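Side-chain contact in acetyl-CoA acetyltransferase (Bacillus anthracis, PDB 3SS6), which probably catalyses the thiolase reaction, the reversible condensation of two acetyl-CoA molecules into acetoacetyl-CoA and free CoA: residues I292-A297 with A322-A327. Numbering follows the deposited sequence.
Sequences IGPAPA and AAQYLA
I292 reaches A327 with the tip of its side chain, within the C-terminal half of the thiolase fold. The contact joins the turn that leads into helix 294-305 to the first turns of helix 322-332. It is small and buried. Between the two segments, the CA atoms of I292 and A327 come closest, 6.5 Å apart.

From CB of I292 the two branches part. CG2 stays well back from A327. CG1 stands anti to the backbone N (chi1 -157°) and is still 5.3 Å from A327 CB. Rotation about CB-CG1 (chi2 61°) then turns CD1 toward helix 322-332. There CD1 of I292 lies 4.0 Å from CB of A327. The same methyl is 3.8 Å from A327 O and about as far from the carbonyl carbon. It therefore meets both the methyl and the backbone carbonyl of one alanine. These are van der Waals contacts. No hydrogen bond crosses between the two segments. I292 and A327 both also touch Y170 of helix 159-170, so this helix helps to bury them. I292 also reaches E331, one turn further along helix 322-332.

The second touch is looser. The ring of P294 brings CG to 4.4 Å from NE2 of Q324. The proline also packs on V328. Backbone groups hold both ends of the Q324 amide. OE1 accepts a hydrogen bond from A320 N and a weak one from F321 N, just before the helix. These two residues close the N-E-A-F sequence motif, which in thiolases supplies an active-site asparagine. On the other branch of the amide, Q324 NE2 gives a weak hydrogen bond to G291 O, directly ahead of I292.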
ATOM      1  N   ILE A 292     -32.716  16.088  -2.130  1.00 24.80           N
ATOM      2  CA  ILE A 292     -34.158  16.377  -2.087  1.00 22.98           C
ATOM      3  C   ILE A 292     -34.993  15.199  -1.569  1.00 25.11           C
ATOM      4  O   ILE A 292     -36.201  15.324  -1.341  1.00 22.59           O
ATOM      5  CB  ILE A 292     -34.692  16.787  -3.468  1.00 24.78           C
ATOM      6  CG1 ILE A 292     -35.981  17.599  -3.333  1.00 24.74           C
ATOM      7  CG2 ILE A 292     -34.915  15.558  -4.354  1.00 21.73           C
ATOM      8  CD1 ILE A 292     -35.801  18.888  -2.542  1.00 26.85           C
ATOM      9  N   GLY A 293     -34.350  14.050  -1.400  1.00 22.94           N
ATOM     10  CA  GLY A 293     -35.043  12.859  -0.930  1.00 21.79           C
ATOM     11  C   GLY A 293     -36.089  13.041   0.164  1.00 20.90           C
ATOM     12  O   GLY A 293     -37.166  12.449   0.088  1.00 20.37           O
ATOM     13  N   PRO A 294     -35.771  13.820   1.210  1.00 20.27           N
ATOM     14  CA  PRO A 294     -36.761  13.933   2.287  1.00 18.99           C
ATOM     15  C   PRO A 294     -38.128  14.462   1.836  1.00 19.14           C
ATOM     16  O   PRO A 294     -39.116  14.142   2.482  1.00 19.80           O
ATOM     17  CB  PRO A 294     -36.100  14.904   3.272  1.00 19.60           C
ATOM     18  CG  PRO A 294     -34.606  14.675   3.049  1.00 19.51           C
ATOM     19  CD  PRO A 294     -34.480  14.444   1.569  1.00 19.65           C
ATOM     20  N   ALA A 295     -38.196  15.244   0.760  1.00 19.94           N
ATOM     21  CA  ALA A 295     -39.493  15.795   0.349  1.00 19.56           C
ATOM     22  C   ALA A 295     -40.508  14.697  -0.009  1.00 22.12           C
ATOM     23  O   ALA A 295     -41.566  14.589   0.622  1.00 21.49           O
ATOM     24  CB  ALA A 295     -39.330  16.813  -0.791  1.00 23.29           C
ATOM     25  N   PRO A 296     -40.195  13.867  -1.019  1.00 21.05           N
ATOM     26  CA  PRO A 296     -41.145  12.789  -1.317  1.00 21.18           C
ATOM     27  C   PRO A 296     -41.279  11.764  -0.183  1.00 20.78           C
ATOM     28  O   PRO A 296     -42.355  11.183  -0.042  1.00 23.92           O
ATOM     29  CB  PRO A 296     -40.557  12.131  -2.576  1.00 23.48           C
ATOM     30  CG  PRO A 296     -39.117  12.516  -2.575  1.00 22.17           C
ATOM     31  CD  PRO A 296     -39.070  13.892  -1.973  1.00 22.56           C
ATOM     32  N   ALA A 297     -40.220  11.535   0.593  1.00 19.20           N
ATOM     33  CA  ALA A 297     -40.306  10.583   1.701  1.00 16.32           C
ATOM     34  C   ALA A 297     -41.281  11.084   2.755  1.00 16.99           C
ATOM     35  O   ALA A 297     -42.128  10.334   3.243  1.00 18.80           O
ATOM     36  CB  ALA A 297     -38.931  10.337   2.321  1.00 17.36           C
ATOM     37  N   ALA A 322     -26.002  22.758   4.033  1.00 16.86           N
ATOM     38  CA  ALA A 322     -27.034  23.753   4.287  1.00 16.65           C
ATOM     39  C   ALA A 322     -27.929  23.909   3.048  1.00 16.82           C
ATOM     40  O   ALA A 322     -29.148  24.061   3.166  1.00 18.35           O
ATOM     41  CB  ALA A 322     -26.403  25.083   4.663  1.00 17.83           C
ATOM     42  N   ALA A 323     -27.314  23.871   1.868  1.00 17.06           N
ATOM     43  CA  ALA A 323     -28.034  24.042   0.612  1.00 18.77           C
ATOM     44  C   ALA A 323     -29.051  22.928   0.425  1.00 18.56           C
ATOM     45  O   ALA A 323     -30.154  23.147  -0.075  1.00 18.49           O
ATOM     46  CB  ALA A 323     -27.065  24.046  -0.557  1.00 21.74           C
ATOM     47  N   GLN A 324     -28.655  21.719   0.803  1.00 17.59           N
ATOM     48  CA  GLN A 324     -29.536  20.569   0.657  1.00 19.21           C
ATOM     49  C   GLN A 324     -30.724  20.708   1.594  1.00 19.35           C
ATOM     50  O   GLN A 324     -31.876  20.484   1.199  1.00 18.79           O
ATOM     51  CB  GLN A 324     -28.752  19.280   0.922  1.00 18.31           C
ATOM     52  CG  GLN A 324     -29.614  18.075   1.198  1.00 21.10           C
ATOM     53  CD  GLN A 324     -29.884  17.857   2.678  1.00 25.52           C
ATOM     54  OE1 GLN A 324     -29.042  18.147   3.537  1.00 22.31           O
ATOM     55  NE2 GLN A 324     -31.068  17.334   2.981  1.00 26.89           N
ATOM     56  N   TYR A 325     -30.453  21.099   2.837  1.00 18.58           N
ATOM     57  CA  TYR A 325     -31.535  21.358   3.778  1.00 17.91           C
ATOM     58  C   TYR A 325     -32.485  22.436   3.224  1.00 19.64           C
ATOM     59  O   TYR A 325     -33.714  22.299   3.267  1.00 18.05           O
ATOM     60  CB  TYR A 325     -31.019  21.787   5.164  1.00 18.31           C
ATOM     61  CG  TYR A 325     -32.178  22.360   5.927  1.00 18.59           C
ATOM     62  CD1 TYR A 325     -33.134  21.523   6.479  1.00 18.84           C
ATOM     63  CD2 TYR A 325     -32.383  23.735   5.997  1.00 20.52           C
ATOM     64  CE1 TYR A 325     -34.248  22.029   7.114  1.00 20.08           C
ATOM     65  CE2 TYR A 325     -33.500  24.254   6.642  1.00 19.67           C
ATOM     66  CZ  TYR A 325     -34.427  23.389   7.191  1.00 21.64           C
ATOM     67  OH  TYR A 325     -35.544  23.882   7.825  1.00 23.22           O
ATOM     68  N   LEU A 326     -31.911  23.516   2.707  1.00 17.06           N
ATOM     69  CA  LEU A 326     -32.711  24.624   2.191  1.00 18.18           C
ATOM     70  C   LEU A 326     -33.635  24.198   1.052  1.00 20.32           C
ATOM     71  O   LEU A 326     -34.768  24.673   0.960  1.00 20.42           O
ATOM     72  CB  LEU A 326     -31.812  25.788   1.774  1.00 20.96           C
ATOM     73  CG  LEU A 326     -31.281  26.589   2.969  1.00 19.74           C
ATOM     74  CD1 LEU A 326     -30.002  27.336   2.612  1.00 20.74           C
ATOM     75  CD2 LEU A 326     -32.351  27.568   3.462  1.00 23.54           C
ATOM     76  N   ALA A 327     -33.163  23.290   0.196  1.00 19.85           N
ATOM     77  CA  ALA A 327     -34.005  22.792  -0.890  1.00 18.68           C
ATOM     78  C   ALA A 327     -35.223  22.073  -0.323  1.00 19.08           C
ATOM     79  O   ALA A 327     -36.339  22.263  -0.800  1.00 23.55           O
ATOM     80  CB  ALA A 327     -33.214  21.866  -1.817  1.00 20.79           C
TER